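Local coordinates for protein hexokinase (Schistosoma mansoni, PDB 1BDG) that probably phosphorylates glucose, mannose, fructose and other hexoses at the 6-position with ATP, the first step of glycolysis, at residues T113-A124 with L177-L187; M33-L41 with E47-P55. All coordinates share one frame; numbering follows the deposited sequence.

Contact 2 closes before contact 1 opens along the chain, and the two do not touch: their centres lie 34 Å apart and their nearest atoms about 16 Å. Contact 1 pairs helices 112-129 and 174-183 on the five-stranded sheet of the small subdomain. Contact 2 joins the end of helix 23-41 to the connection leading into strand 54-55, an outermost strand of the six-stranded sheet otherwise built from large-subdomain strands. Each contact thus belongs to a different sheet of the two-lobed, actin-like hexokinase fold, whose cleft holds the sugar. The side chain of Phe116 is about 13 Å from bound glucose and that of Lys52 about 10 Å.

Contact 1: residues T113-A124 with L177-L187; sequences TELFKYIAETLA and LLQTELDKREL
Glu181 fits as a knob into the hole formed by Thr113, Phe116, Lys117 and Ala120, where two helices pack side by side on the central sheet of the small subdomain of this actin-like fold. The axes of 113-124 and 177-183 approach to 8.4 Å and cross at -53°. Glu181 CB lies 3.3 Å from Phe116 O. CG lies against Phe116 CB at 3.7 Å, and a bend at chi2 (-64°) then turns the carboxylate toward the N-terminal end of 113-124. There OE1 rests 3.3 Å from Lys117 CB while OE2 lies near Thr113 CB. A glutamate suits this border position, because its methylene groups pack while its carboxylate lies beside Thr113 and Lys117, both exposed. Lys117 extends away, so its NZ stays 6.1 Å from Glu181 OE1, too far for a salt bridge; any attraction would be long-range.

Deeper in, Phe116 supplies a flat surface. Leu177 CB sits over one face, 3.9 Å from the ring centroid in a CH-pi contact, whereas Leu178 CD1 meets the ring edge in its plane. Leu178 reaches there because CG is anti to the backbone N (chi1 -172°), and CD1 also touches Ile119 CG2. Beneath them, Ile119 and Leu178 both rest on Leu73, and Leu123 and Leu178 on Leu139, forming part of the hydrophobic layer between helices and sheet.

Ala120 suits the middle of the crossing, its small methyl lying close to the backbone of Glu181. After a Schellman motif at Glu186 ends the second helix, Leu187 points its side chain at the first helix, with CD1 4.0 Å from Ala124 CB.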
loop_
_atom_site.group_PDB
_atom_site.type_symbol
_atom_site.label_atom_id
_atom_site.label_comp_id
_atom_site.label_asym_id
_atom_site.label_seq_id
_atom_site.Cartn_x
_atom_site.Cartn_y
_atom_site.Cartn_z
ATOM N N THR A 113 11.685 -5.499 -20.126
ATOM C CA THR A 113 12.338 -6.791 -20.374
ATOM C C THR A 113 13.512 -6.969 -19.387
ATOM O O THR A 113 13.749 -8.060 -18.869
ATOM C CB THR A 113 12.838 -6.884 -21.858
ATOM O OG1 THR A 113 13.794 -5.841 -22.128
ATOM C CG2 THR A 113 11.663 -6.718 -22.811
ATOM N N GLU A 114 14.203 -5.871 -19.098
ATOM C CA GLU A 114 15.317 -5.893 -18.166
ATOM C C GLU A 114 14.833 -6.167 -16.719
ATOM O O GLU A 114 15.502 -6.890 -15.954
ATOM C CB GLU A 114 16.096 -4.582 -18.254
ATOM N N LEU A 115 13.700 -5.581 -16.328
ATOM C CA LEU A 115 13.170 -5.832 -14.990
ATOM C C LEU A 115 12.634 -7.267 -14.981
ATOM O O LEU A 115 13.056 -8.098 -14.173
ATOM C CB LEU A 115 12.063 -4.831 -14.636
ATOM C CG LEU A 115 11.351 -4.882 -13.270
ATOM C CD1 LEU A 115 12.322 -4.528 -12.137
ATOM C CD2 LEU A 115 10.189 -3.909 -13.273
ATOM N N PHE A 116 11.761 -7.586 -15.933
ATOM C CA PHE A 116 11.205 -8.932 -16.007
ATOM C C PHE A 116 12.239 -10.022 -16.215
ATOM O O PHE A 116 12.005 -11.200 -15.901
ATOM C CB PHE A 116 10.087 -8.999 -17.029
ATOM C CG PHE A 116 8.777 -8.567 -16.474
ATOM C CD1 PHE A 116 7.994 -9.457 -15.760
ATOM C CD2 PHE A 116 8.364 -7.246 -16.577
ATOM C CE1 PHE A 116 6.836 -9.045 -15.155
ATOM C CE2 PHE A 116 7.200 -6.831 -15.964
ATOM C CZ PHE A 116 6.438 -7.736 -15.252
ATOM N N LYS A 117 13.391 -9.625 -16.750
ATOM C CA LYS A 117 14.495 -10.556 -16.938
ATOM C C LYS A 117 15.075 -10.789 -15.533
ATOM O O LYS A 117 15.237 -11.937 -15.102
ATOM C CB LYS A 117 15.554 -9.971 -17.876
ATOM C CG LYS A 117 16.686 -10.919 -18.133
ATOM C CD LYS A 117 17.598 -10.410 -19.201
ATOM C CE LYS A 117 18.805 -11.311 -19.304
ATOM N NZ LYS A 117 19.808 -10.794 -20.256
ATOM N N TYR A 118 15.311 -9.702 -14.797
ATOM C CA TYR A 118 15.848 -9.817 -13.453
ATOM C C TYR A 118 14.971 -10.781 -12.632
ATOM O O TYR A 118 15.475 -11.725 -12.002
ATOM C CB TYR A 118 15.935 -8.441 -12.778
ATOM C CG TYR A 118 16.540 -8.507 -11.396
ATOM C CD1 TYR A 118 17.925 -8.470 -11.207
ATOM C CD2 TYR A 118 15.731 -8.708 -10.280
ATOM C CE1 TYR A 118 18.482 -8.646 -9.941
ATOM C CE2 TYR A 118 16.269 -8.881 -9.028
ATOM C CZ TYR A 118 17.636 -8.856 -8.865
ATOM O OH TYR A 118 18.133 -9.074 -7.616
ATOM N N ILE A 119 13.655 -10.574 -12.687
ATOM C CA ILE A 119 12.710 -11.426 -11.950
ATOM C C ILE A 119 13.026 -12.901 -12.194
ATOM O O ILE A 119 13.265 -13.656 -11.238
ATOM C CB ILE A 119 11.223 -11.127 -12.345
ATOM C CG1 ILE A 119 10.832 -9.714 -11.911
ATOM C CG2 ILE A 119 10.291 -12.139 -11.726
ATOM C CD1 ILE A 119 10.906 -9.516 -10.458
ATOM N N ALA A 120 13.060 -13.299 -13.464
ATOM C CA ALA A 120 13.367 -14.685 -13.806
ATOM C C ALA A 120 14.789 -15.078 -13.333
ATOM O O ALA A 120 14.948 -16.105 -12.667
ATOM C CB ALA A 120 13.212 -14.908 -15.294
ATOM N N GLU A 121 15.797 -14.250 -13.644
ATOM C CA GLU A 121 17.196 -14.490 -13.251
ATOM C C GLU A 121 17.195 -14.974 -11.795
ATOM O O GLU A 121 17.689 -16.056 -11.484
ATOM C CB GLU A 121 17.994 -13.172 -13.360
ATOM C CG GLU A 121 19.548 -13.271 -13.360
ATOM C CD GLU A 121 20.208 -13.343 -11.958
ATOM O OE1 GLU A 121 20.341 -14.481 -11.431
ATOM O OE2 GLU A 121 20.635 -12.274 -11.415
ATOM N N THR A 122 16.534 -14.188 -10.945
ATOM C CA THR A 122 16.389 -14.438 -9.513
ATOM C C THR A 122 15.674 -15.747 -9.148
ATOM O O THR A 122 16.248 -16.600 -8.462
ATOM C CB THR A 122 15.677 -13.249 -8.862
ATOM O OG1 THR A 122 16.649 -12.333 -8.333
ATOM C CG2 THR A 122 14.737 -13.704 -7.776
ATOM N N LEU A 123 14.419 -15.897 -9.570
ATOM C CA LEU A 123 13.645 -17.119 -9.297
ATOM C C LEU A 123 14.445 -18.387 -9.624
ATOM O O LEU A 123 14.382 -19.375 -8.883
ATOM C CB LEU A 123 12.350 -17.117 -10.120
ATOM C CG LEU A 123 11.547 -18.414 -10.238
ATOM C CD1 LEU A 123 11.008 -18.824 -8.876
ATOM C CD2 LEU A 123 10.414 -18.224 -11.232
ATOM N N ALA A 124 15.205 -18.340 -10.717
ATOM C CA ALA A 124 16.006 -19.484 -11.145
ATOM C C ALA A 124 16.975 -19.904 -10.048
ATOM O O ALA A 124 17.071 -21.099 -9.708
ATOM C CB ALA A 124 16.766 -19.158 -12.417
ATOM N N LEU A 177 4.801 -10.911 -20.193
ATOM C CA LEU A 177 6.159 -10.407 -20.060
ATOM C C LEU A 177 6.931 -11.419 -19.209
ATOM O O LEU A 177 7.895 -12.012 -19.684
ATOM C CB LEU A 177 6.175 -9.009 -19.425
ATOM C CG LEU A 177 5.841 -7.823 -20.335
ATOM C CD1 LEU A 177 5.955 -6.516 -19.580
ATOM C CD2 LEU A 177 6.796 -7.806 -21.502
ATOM N N LEU A 178 6.439 -11.706 -18.006
ATOM C CA LEU A 178 7.117 -12.655 -17.133
ATOM C C LEU A 178 7.258 -14.010 -17.800
ATOM O O LEU A 178 8.343 -14.584 -17.833
ATOM C CB LEU A 178 6.376 -12.821 -15.804
ATOM C CG LEU A 178 7.176 -13.667 -14.804
ATOM C CD1 LEU A 178 8.435 -12.915 -14.372
ATOM C CD2 LEU A 178 6.321 -14.007 -13.615
ATOM N N GLN A 179 6.160 -14.515 -18.346
ATOM C CA GLN A 179 6.169 -15.807 -19.024
ATOM C C GLN A 179 7.248 -15.902 -20.137
ATOM O O GLN A 179 7.787 -16.974 -20.380
ATOM C CB GLN A 179 4.789 -16.091 -19.595
ATOM C CG GLN A 179 4.634 -17.480 -20.142
ATOM C CD GLN A 179 4.682 -18.522 -19.057
ATOM O OE1 GLN A 179 3.783 -18.597 -18.213
ATOM N NE2 GLN A 179 5.728 -19.348 -19.073
ATOM N N THR A 180 7.559 -14.788 -20.799
ATOM C CA THR A 180 8.565 -14.769 -21.854
ATOM C C THR A 180 9.936 -14.971 -21.228
ATOM O O THR A 180 10.649 -15.938 -21.558
ATOM C CB THR A 180 8.595 -13.422 -22.553
ATOM O OG1 THR A 180 7.271 -13.065 -22.964
ATOM C CG2 THR A 180 9.537 -13.454 -23.739
ATOM N N GLU A 181 10.302 -14.069 -20.312
ATOM C CA GLU A 181 11.590 -14.135 -19.628
ATOM C C GLU A 181 11.779 -15.484 -18.916
ATOM O O GLU A 181 12.875 -16.047 -18.942
ATOM C CB GLU A 181 11.737 -12.973 -18.657
ATOM C CG GLU A 181 11.500 -11.597 -19.294
ATOM C CD GLU A 181 12.520 -11.186 -20.390
ATOM O OE1 GLU A 181 13.750 -11.420 -20.249
ATOM O OE2 GLU A 181 12.087 -10.575 -21.392
ATOM N N LEU A 182 10.716 -16.031 -18.332
ATOM C CA LEU A 182 10.814 -17.324 -17.667
ATOM C C LEU A 182 11.227 -18.374 -18.683
ATOM O O LEU A 182 12.082 -19.220 -18.408
ATOM C CB LEU A 182 9.481 -17.718 -17.047
ATOM C CG LEU A 182 8.895 -16.853 -15.933
ATOM C CD1 LEU A 182 7.574 -17.455 -15.501
ATOM C CD2 LEU A 182 9.836 -16.769 -14.755
ATOM N N ASP A 183 10.626 -18.312 -19.867
ATOM C CA ASP A 183 10.936 -19.254 -20.951
ATOM C C ASP A 183 12.400 -19.067 -21.426
ATOM O O ASP A 183 13.133 -20.040 -21.625
ATOM C CB ASP A 183 9.952 -19.067 -22.130
ATOM C CG ASP A 183 8.515 -19.450 -21.775
ATOM O OD1 ASP A 183 8.303 -20.214 -20.808
ATOM O OD2 ASP A 183 7.593 -18.970 -22.461
ATOM N N LYS A 184 12.832 -17.813 -21.549
ATOM C CA LYS A 184 14.191 -17.497 -21.977
ATOM C C LYS A 184 15.200 -17.951 -20.912
ATOM O O LYS A 184 16.392 -17.679 -21.027
ATOM C CB LYS A 184 14.334 -15.987 -22.246
ATOM C CG LYS A 184 13.479 -15.449 -23.406
ATOM N N ARG A 185 14.717 -18.580 -19.842
ATOM C CA ARG A 185 15.597 -19.089 -18.782
ATOM C C ARG A 185 15.293 -20.572 -18.563
ATOM O O ARG A 185 15.564 -21.135 -17.509
ATOM C CB ARG A 185 15.433 -18.289 -17.464
ATOM C CG ARG A 185 16.247 -16.982 -17.383
ATOM C CD ARG A 185 17.739 -17.201 -17.003
ATOM N NE ARG A 185 18.435 -18.121 -17.916
ATOM C CZ ARG A 185 19.236 -17.759 -18.929
ATOM N NH1 ARG A 185 19.479 -16.469 -19.181
ATOM N NH2 ARG A 185 19.742 -18.698 -19.736
ATOM N N GLU A 186 14.685 -21.191 -19.562
ATOM C CA GLU A 186 14.356 -22.605 -19.505
ATOM C C GLU A 186 13.693 -23.098 -18.223
ATOM O O GLU A 186 13.964 -24.214 -17.760
ATOM C CB GLU A 186 15.604 -23.432 -19.798
ATOM C CG GLU A 186 15.908 -23.546 -21.294
ATOM C CD GLU A 186 17.334 -23.199 -21.603
ATOM O OE1 GLU A 186 18.226 -23.979 -21.181
ATOM O OE2 GLU A 186 17.553 -22.147 -22.245
ATOM N N LEU A 187 12.833 -22.269 -17.641
ATOM C CA LEU A 187 12.129 -22.660 -16.430
ATOM C C LEU A 187 10.738 -23.172 -16.819
ATOM O O LEU A 187 10.028 -22.541 -17.597
ATOM C CB LEU A 187 12.056 -21.468 -15.480
ATOM C CG LEU A 187 13.424 -21.011 -14.951
ATOM C CD1 LEU A 187 13.328 -19.622 -14.315
ATOM C CD2 LEU A 187 13.917 -22.019 -13.946
#

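Contact 2: residues M33-L41 with E47-P55; sequences MGESMRLGL and EKSSIKMFP. Unlike the reference sequence in segment 33-41: Met33 (reference Thr).
Gly40 O is gripped twice: a water donates to it at 3.1 Å, and Asn46 ND2 supplies a second hydrogen bond. The same water donates to Met53 O at 2.8 Å, bridging the last turn of helix 23-41 to the chain entering strand 54-55. Glycine suits this place because its bare CA can face the incoming backbone directly, giving a CA-H...O contact between Gly40 CA and Ile51 O at 3.6 Å; a CB here would run into Ile51 O and Met53 CG.

Around this polar seam the contact is largely apolar. Met53, with CG anti to its carbonyl carbon (chi1 -54°) and bends at chi2 and chi3, curls its thioether against the helix. SD lies 3.7 Å from Met37 CB, and the CE methyl wedges between Met37 and Leu41, touching Leu41 CG at 3.5 Å. A flexible methionine can follow such a curved surface. Ile51 branches to two neighbours: CG2 meets Met37 CG, and CD1 meets Met33 CG.

Ser49 turns inward to the helix. Its OG accepts a weak bond from Ile51 N and lies 3.3 Å from Ser36 O, where any bond it donates is weak and unsettled. Lys52 instead points away from the helix and folds back, so that NZ donates to Ser49 O at 2.8 Å and also to Asn46 O.

The chemistry implies a division of labour: thioether and aliphatic groups fill the buried interface, the water bridges the carbonyls of Gly40 and Met53, and the Lys52 ammonium holds those of Ser49 and Asn46. The Lys52 side chain lies about 5 Å from that of Glu249, which binds the substrate.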
loop_
_atom_site.group_PDB
_atom_site.type_symbol
_atom_site.label_atom_id
_atom_site.label_comp_id
_atom_site.label_asym_id
_atom_site.label_seq_id
_atom_site.Cartn_x
_atom_site.Cartn_y
_atom_site.Cartn_z
ATOM N N MET A 33 -15.521 9.471 -0.991
ATOM C CA MET A 33 -14.876 8.243 -1.424
ATOM C C MET A 33 -15.943 7.246 -1.887
ATOM O O MET A 33 -15.926 6.810 -3.040
ATOM C CB MET A 33 -14.031 7.659 -0.288
ATOM C CG MET A 33 -13.290 6.377 -0.652
ATOM S SD MET A 33 -12.205 5.752 0.679
ATOM C CE MET A 33 -10.877 6.953 0.536
ATOM N N GLY A 34 -16.882 6.919 -1.000
ATOM C CA GLY A 34 -17.952 6.003 -1.345
ATOM C C GLY A 34 -18.657 6.459 -2.601
ATOM O O GLY A 34 -19.021 5.649 -3.443
ATOM N N GLU A 35 -18.834 7.765 -2.750
ATOM C CA GLU A 35 -19.478 8.302 -3.943
ATOM C C GLU A 35 -18.676 7.870 -5.187
ATOM O O GLU A 35 -19.275 7.496 -6.200
ATOM C CB GLU A 35 -19.603 9.845 -3.859
ATOM C CG GLU A 35 -20.570 10.391 -2.770
ATOM C CD GLU A 35 -20.317 11.879 -2.375
ATOM O OE1 GLU A 35 -19.983 12.718 -3.248
ATOM O OE2 GLU A 35 -20.441 12.220 -1.174
ATOM N N SER A 36 -17.337 7.878 -5.103
ATOM C CA SER A 36 -16.467 7.495 -6.238
ATOM C C SER A 36 -16.444 6.020 -6.567
ATOM O O SER A 36 -16.426 5.658 -7.736
ATOM C CB SER A 36 -15.028 7.942 -6.021
ATOM O OG SER A 36 -14.969 9.323 -5.738
ATOM N N MET A 37 -16.400 5.166 -5.551
ATOM C CA MET A 37 -16.378 3.729 -5.776
ATOM C C MET A 37 -17.617 3.253 -6.540
ATOM O O MET A 37 -17.487 2.485 -7.507
ATOM C CB MET A 37 -16.254 2.974 -4.459
ATOM C CG MET A 37 -14.944 3.156 -3.748
ATOM S SD MET A 37 -14.891 2.197 -2.244
ATOM C CE MET A 37 -13.210 2.377 -1.754
ATOM N N ARG A 38 -18.812 3.705 -6.143
ATOM C CA ARG A 38 -20.000 3.275 -6.873
ATOM C C ARG A 38 -20.010 3.810 -8.306
ATOM O O ARG A 38 -20.565 3.180 -9.200
ATOM C CB ARG A 38 -21.310 3.569 -6.130
ATOM C CG ARG A 38 -21.672 5.012 -5.913
ATOM C CD ARG A 38 -23.161 5.225 -6.190
ATOM N NE ARG A 38 -23.361 5.808 -7.517
ATOM C CZ ARG A 38 -23.777 7.059 -7.731
ATOM N NH1 ARG A 38 -24.046 7.863 -6.699
ATOM N NH2 ARG A 38 -23.972 7.496 -8.978
ATOM N N LEU A 39 -19.361 4.950 -8.534
ATOM C CA LEU A 39 -19.248 5.513 -9.881
ATOM C C LEU A 39 -18.280 4.659 -10.709
ATOM O O LEU A 39 -18.489 4.479 -11.908
ATOM C CB LEU A 39 -18.704 6.945 -9.849
ATOM C CG LEU A 39 -19.587 8.138 -9.496
ATOM C CD1 LEU A 39 -18.743 9.404 -9.605
ATOM C CD2 LEU A 39 -20.800 8.230 -10.413
ATOM N N GLY A 40 -17.224 4.150 -10.066
ATOM C CA GLY A 40 -16.231 3.336 -10.756
ATOM C C GLY A 40 -16.718 1.958 -11.181
ATOM O O GLY A 40 -16.140 1.331 -12.076
ATOM N N LEU A 41 -17.754 1.461 -10.505
ATOM C CA LEU A 41 -18.331 0.150 -10.814
ATOM C C LEU A 41 -19.285 0.298 -11.997
ATOM O O LEU A 41 -19.628 -0.677 -12.664
ATOM C CB LEU A 41 -19.065 -0.429 -9.592
ATOM C CG LEU A 41 -18.216 -0.619 -8.329
ATOM C CD1 LEU A 41 -19.078 -0.682 -7.111
ATOM C CD2 LEU A 41 -17.355 -1.853 -8.409
ATOM N N GLU A 47 -14.644 5.808 -16.272
ATOM C CA GLU A 47 -13.627 6.634 -16.905
ATOM C C GLU A 47 -13.635 8.092 -16.429
ATOM O O GLU A 47 -12.823 8.895 -16.871
ATOM C CB GLU A 47 -13.808 6.566 -18.422
ATOM C CG GLU A 47 -12.694 7.205 -19.256
ATOM C CD GLU A 47 -13.054 7.260 -20.729
ATOM O OE1 GLU A 47 -13.766 8.211 -21.119
ATOM O OE2 GLU A 47 -12.656 6.344 -21.488
ATOM N N LYS A 48 -14.561 8.456 -15.558
ATOM C CA LYS A 48 -14.575 9.820 -15.070
ATOM C C LYS A 48 -14.440 9.807 -13.553
ATOM O O LYS A 48 -14.749 10.804 -12.889
ATOM C CB LYS A 48 -15.853 10.546 -15.501
ATOM N N SER A 49 -13.998 8.668 -13.015
ATOM C CA SER A 49 -13.803 8.510 -11.578
ATOM C C SER A 49 -12.355 8.166 -11.296
ATOM O O SER A 49 -11.713 7.462 -12.086
ATOM C CB SER A 49 -14.659 7.385 -11.024
ATOM O OG SER A 49 -14.182 7.004 -9.742
ATOM N N SER A 50 -11.851 8.634 -10.158
ATOM C CA SER A 50 -10.484 8.349 -9.796
ATOM C C SER A 50 -10.359 6.941 -9.233
ATOM O O SER A 50 -9.313 6.296 -9.392
ATOM C CB SER A 50 -9.949 9.386 -8.823
ATOM O OG SER A 50 -10.771 9.494 -7.686
ATOM N N ILE A 51 -11.421 6.442 -8.601
ATOM C CA ILE A 51 -11.373 5.088 -8.053
ATOM C C ILE A 51 -11.836 4.065 -9.082
ATOM O O ILE A 51 -13.032 3.808 -9.236
ATOM C CB ILE A 51 -12.120 4.964 -6.714
ATOM C CG1 ILE A 51 -11.418 5.838 -5.675
ATOM C CG2 ILE A 51 -12.164 3.504 -6.275
ATOM C CD1 ILE A 51 -11.912 5.671 -4.256
ATOM N N LYS A 52 -10.847 3.444 -9.725
ATOM C CA LYS A 52 -11.042 2.472 -10.806
ATOM C C LYS A 52 -11.824 1.192 -10.596
ATOM O O LYS A 52 -12.367 0.664 -11.568
ATOM C CB LYS A 52 -9.709 2.140 -11.453
ATOM C CG LYS A 52 -9.061 3.347 -12.087
ATOM C CD LYS A 52 -9.923 3.884 -13.194
ATOM C CE LYS A 52 -9.839 5.376 -13.276
ATOM N NZ LYS A 52 -10.886 5.874 -14.203
ATOM N N MET A 53 -11.802 0.648 -9.376
ATOM C CA MET A 53 -12.543 -0.566 -9.023
ATOM C C MET A 53 -12.323 -1.731 -9.971
ATOM O O MET A 53 -13.289 -2.404 -10.349
ATOM C CB MET A 53 -14.049 -0.275 -8.979
ATOM C CG MET A 53 -14.467 0.878 -8.102
ATOM S SD MET A 53 -14.191 0.552 -6.389
ATOM C CE MET A 53 -15.732 0.043 -5.959
ATOM N N PHE A 54 -11.065 -2.022 -10.294
ATOM C CA PHE A 54 -10.755 -3.113 -11.219
ATOM C C PHE A 54 -11.171 -4.492 -10.705
ATOM O O PHE A 54 -10.691 -4.929 -9.654
ATOM C CB PHE A 54 -9.252 -3.185 -11.509
ATOM C CG PHE A 54 -8.659 -1.930 -12.061
ATOM C CD1 PHE A 54 -8.887 -1.558 -13.376
ATOM C CD2 PHE A 54 -7.814 -1.151 -11.282
ATOM C CE1 PHE A 54 -8.270 -0.424 -13.911
ATOM C CE2 PHE A 54 -7.201 -0.029 -11.806
ATOM C CZ PHE A 54 -7.428 0.334 -13.127
ATOM N N PRO A 55 -12.084 -5.183 -11.415
ATOM C CA PRO A 55 -12.467 -6.511 -10.938
ATOM C C PRO A 55 -11.246 -7.401 -11.133
ATOM O O PRO A 55 -10.545 -7.291 -12.142
ATOM C CB PRO A 55 -13.599 -6.901 -11.886
ATOM C CG PRO A 55 -13.270 -6.159 -13.128
ATOM C CD PRO A 55 -12.862 -4.817 -12.608
HETATM O O HOH W 1 -15.298 -1.678 -12.153
#